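Local coordinates for protein probable enoyl-CoA hydratase/isomerase (Pseudomonas aeruginosa PA14, PDB 5WYB) that probably acts as a hydro-lyase of the enoyl-CoA hydratase/isomerase (crotonase) family, whose members act on acyl-CoA thioesters, at residues A136-Q141 with E192-S197. The protein carries 1 engineered substitution. Sequence-based numbering, arbitrary orientation.
Sequences AERQAQ and EQVVDS
A136 and E137 pair in parallel with V194 and V195, joining strand 133-137 to the short strand 193-195, outermost within this chain in the six-stranded sheet of the crotonase fold. Two nearly straight bonds establish the register: A136 N donates to Q193 O (3.1 Å, 162° at the hydrogen), and V195 N donates to A136 O (2.9 Å). A third, from R138 N to V195 O, is weak, its angle only 123°, as 136-141 leaves the sheet in a type I turn from E137 to A140. About half of the chain between the strands is helical, including helix 182-188, whose A182 meets both A136 and V194, placing that helix on their face of the sheet.

E137 and V195 occupy the other face. The E137 chain, extended beyond CG, runs alongside D196 and S197, where the chain leaves strand 193-195: CG lies 3.2 Å from D196 O, while OE2 makes a weak bond to A200 N at the start of helix 200-211. Its OE1 accepts Q139 NE2 through the anti lone pair, at 2.8 Å and within 5° of the amide plane. The Q139 chain, bent at chi2, also presents its other amide atom to S197, although this side chain is poorly ordered: S197 OG donates a weak bond to Q139 OE1 at 2.9 Å.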
ATOM      1  N   ALA A 136     -28.505   4.510  17.827  1.00 26.41           N
ATOM      2  CA  ALA A 136     -28.403   5.392  18.980  1.00 27.11           C
ATOM      3  C   ALA A 136     -29.774   5.919  19.384  1.00 28.50           C
ATOM      4  O   ALA A 136     -30.616   6.207  18.531  1.00 32.78           O
ATOM      5  CB  ALA A 136     -27.474   6.570  18.687  1.00 26.33           C
ATOM      6  N   GLU A 137     -29.973   6.093  20.672  1.00 29.69           N
ATOM      7  CA  GLU A 137     -31.136   6.693  21.258  1.00 32.73           C
ATOM      8  C   GLU A 137     -30.953   8.201  21.136  1.00 31.25           C
ATOM      9  O   GLU A 137     -29.858   8.681  21.133  1.00 30.39           O
ATOM     10  CB  GLU A 137     -31.337   6.251  22.702  1.00 38.51           C
ATOM     11  CG  GLU A 137     -32.230   5.031  22.852  1.00 44.04           C
ATOM     12  CD  GLU A 137     -32.099   4.294  24.170  1.00 40.39           C
ATOM     13  OE1 GLU A 137     -31.848   4.931  25.165  1.00 43.25           O
ATOM     14  OE2 GLU A 137     -32.259   3.085  24.203  1.00 35.34           O
ATOM     15  N   ARG A 138     -32.046   8.937  21.086  1.00 32.41           N
ATOM     16  CA  ARG A 138     -32.046  10.369  20.874  1.00 32.68           C
ATOM     17  C   ARG A 138     -31.238  11.135  21.863  1.00 43.92           C
ATOM     18  O   ARG A 138     -30.532  12.012  21.492  1.00 39.94           O
ATOM     19  CB  ARG A 138     -33.471  10.896  20.882  1.00 34.34           C
ATOM     20  CG  ARG A 138     -34.147  10.981  19.544  1.00 45.91           C
ATOM     21  CD  ARG A 138     -35.590  11.516  19.626  1.00 45.96           C
ATOM     22  NE  ARG A 138     -35.708  12.507  20.662  1.00 45.70           N
ATOM     23  CZ  ARG A 138     -36.279  12.307  21.835  1.00 39.02           C
ATOM     24  NH1 ARG A 138     -36.826  11.147  22.123  1.00 39.42           N
ATOM     25  NH2 ARG A 138     -36.298  13.272  22.705  1.00 40.37           N
ATOM     26  N   GLN A 139     -31.303  10.774  23.117  1.00 50.20           N
ATOM     27  CA  GLN A 139     -30.527  11.441  24.126  1.00 53.54           C
ATOM     28  C   GLN A 139     -29.041  11.024  24.259  1.00 46.32           C
ATOM     29  O   GLN A 139     -28.313  11.614  25.006  1.00 33.82           O
ATOM     30  CB  GLN A 139     -31.241  11.310  25.455  1.00 57.03           C
ATOM     31  CG  GLN A 139     -31.181   9.953  26.109  1.00 70.24           C
ATOM     32  CD  GLN A 139     -31.785   8.882  25.270  1.00 83.91           C
ATOM     33  OE1 GLN A 139     -32.397   9.168  24.275  1.00102.46           O
ATOM     34  NE2 GLN A 139     -31.614   7.641  25.665  1.00 83.38           N
ATOM     35  N   ALA A 140     -28.608  10.005  23.543  1.00 31.96           N
ATOM     36  CA  ALA A 140     -27.246   9.497  23.673  1.00 33.55           C
ATOM     37  C   ALA A 140     -26.215  10.531  23.242  1.00 30.47           C
ATOM     38  O   ALA A 140     -26.388  11.230  22.241  1.00 29.38           O
ATOM     39  CB  ALA A 140     -27.063   8.225  22.845  1.00 29.68           C
ATOM     40  N   GLN A 141     -25.124  10.607  23.999  1.00 30.06           N
ATOM     41  CA  GLN A 141     -24.017  11.508  23.711  1.00 30.51           C
ATOM     42  C   GLN A 141     -22.716  10.720  23.605  1.00 28.29           C
ATOM     43  O   GLN A 141     -22.438   9.840  24.423  1.00 28.80           O
ATOM     44  CB  GLN A 141     -23.902  12.590  24.782  1.00 39.15           C
ATOM     45  CG  GLN A 141     -25.103  13.513  24.822  1.00 40.20           C
ATOM     46  CD  GLN A 141     -24.876  14.718  25.695  1.00 50.08           C
ATOM     47  OE1 GLN A 141     -23.923  14.765  26.469  1.00 52.86           O
ATOM     48  NE2 GLN A 141     -25.755  15.708  25.577  1.00 56.90           N
ATOM     49  N   GLU A 192     -26.029   5.005  12.125  1.00 22.73           N
ATOM     50  CA  GLU A 192     -26.852   4.738  10.953  1.00 23.13           C
ATOM     51  C   GLU A 192     -28.341   4.910  11.211  1.00 29.79           C
ATOM     52  O   GLU A 192     -29.092   5.126  10.258  1.00 27.10           O
ATOM     53  CB  GLU A 192     -26.615   3.319  10.427  1.00 26.26           C
ATOM     54  CG  GLU A 192     -25.226   3.072   9.816  1.00 23.47           C
ATOM     55  CD  GLU A 192     -24.143   3.108  10.851  1.00 30.37           C
ATOM     56  OE1 GLU A 192     -24.214   2.299  11.802  1.00 21.83           O
ATOM     57  OE2 GLU A 192     -23.254   3.979  10.727  1.00 21.25           O
ATOM     58  N   GLN A 193     -28.788   4.797  12.459  1.00 24.56           N
ATOM     59  CA  GLN A 193     -30.204   4.917  12.771  1.00 25.71           C
ATOM     60  C   GLN A 193     -30.360   5.566  14.136  1.00 26.23           C
ATOM     61  O   GLN A 193     -29.707   5.149  15.096  1.00 25.99           O
ATOM     62  CB  GLN A 193     -30.900   3.552  12.750  1.00 26.20           C
ATOM     63  CG  GLN A 193     -32.402   3.643  12.963  1.00 27.54           C
ATOM     64  CD  GLN A 193     -33.082   2.295  13.108  1.00 37.05           C
ATOM     65  OE1 GLN A 193     -32.429   1.271  13.283  1.00 41.39           O
ATOM     66  NE2 GLN A 193     -34.408   2.292  13.035  1.00 43.06           N
ATOM     67  N   VAL A 194     -31.225   6.586  14.216  1.00 27.14           N
ATOM     68  CA  VAL A 194     -31.598   7.210  15.482  1.00 28.62           C
ATOM     69  C   VAL A 194     -32.988   6.738  15.864  1.00 29.41           C
ATOM     70  O   VAL A 194     -33.864   6.551  15.009  1.00 29.90           O
ATOM     71  CB  VAL A 194     -31.539   8.746  15.413  1.00 28.36           C
ATOM     72  CG1 VAL A 194     -31.825   9.347  16.781  1.00 29.41           C
ATOM     73  CG2 VAL A 194     -30.178   9.191  14.930  1.00 33.88           C
ATOM     74  N   VAL A 195     -33.187   6.433  17.118  1.00 30.18           N
ATOM     75  CA  VAL A 195     -34.437   5.913  17.662  1.00 31.69           C
ATOM     76  C   VAL A 195     -34.755   6.587  18.964  1.00 33.00           C
ATOM     77  O   VAL A 195     -33.970   7.285  19.503  1.00 35.85           O
ATOM     78  CB  VAL A 195     -34.480   4.413  17.916  1.00 44.76           C
ATOM     79  CG1 VAL A 195     -34.380   3.599  16.674  1.00 30.88           C
ATOM     80  CG2 VAL A 195     -33.551   3.993  19.027  1.00 42.11           C
ATOM     81  N   ASP A 196     -35.943   6.381  19.463  1.00 45.27           N
ATOM     82  CA  ASP A 196     -36.358   7.099  20.657  1.00 42.10           C
ATOM     83  C   ASP A 196     -35.808   6.417  21.910  1.00 41.47           C
ATOM     84  O   ASP A 196     -35.309   5.292  21.868  1.00 35.91           O
ATOM     85  CB  ASP A 196     -37.883   7.203  20.718  1.00 38.17           C
ATOM     86  CG  ASP A 196     -38.359   8.285  21.664  1.00 39.91           C
ATOM     87  OD1 ASP A 196     -37.622   9.278  21.867  1.00 39.46           O
ATOM     88  OD2 ASP A 196     -39.478   8.135  22.201  1.00 47.53           O
ATOM     89  N   SER A 197     -35.910   7.126  23.035  1.00 40.51           N
ATOM     90  CA  SER A 197     -35.381   6.639  24.303  1.00 39.34           C
ATOM     91  C   SER A 197     -35.951   5.272  24.653  1.00 43.76           C
ATOM     92  O   SER A 197     -37.170   5.077  24.670  1.00 41.14           O
ATOM     93  CB  SER A 197     -35.698   7.626  25.422  1.00 40.61           C
ATOM     94  OG  SER A 197     -35.150   8.898  25.140  1.00 47.42           O
TER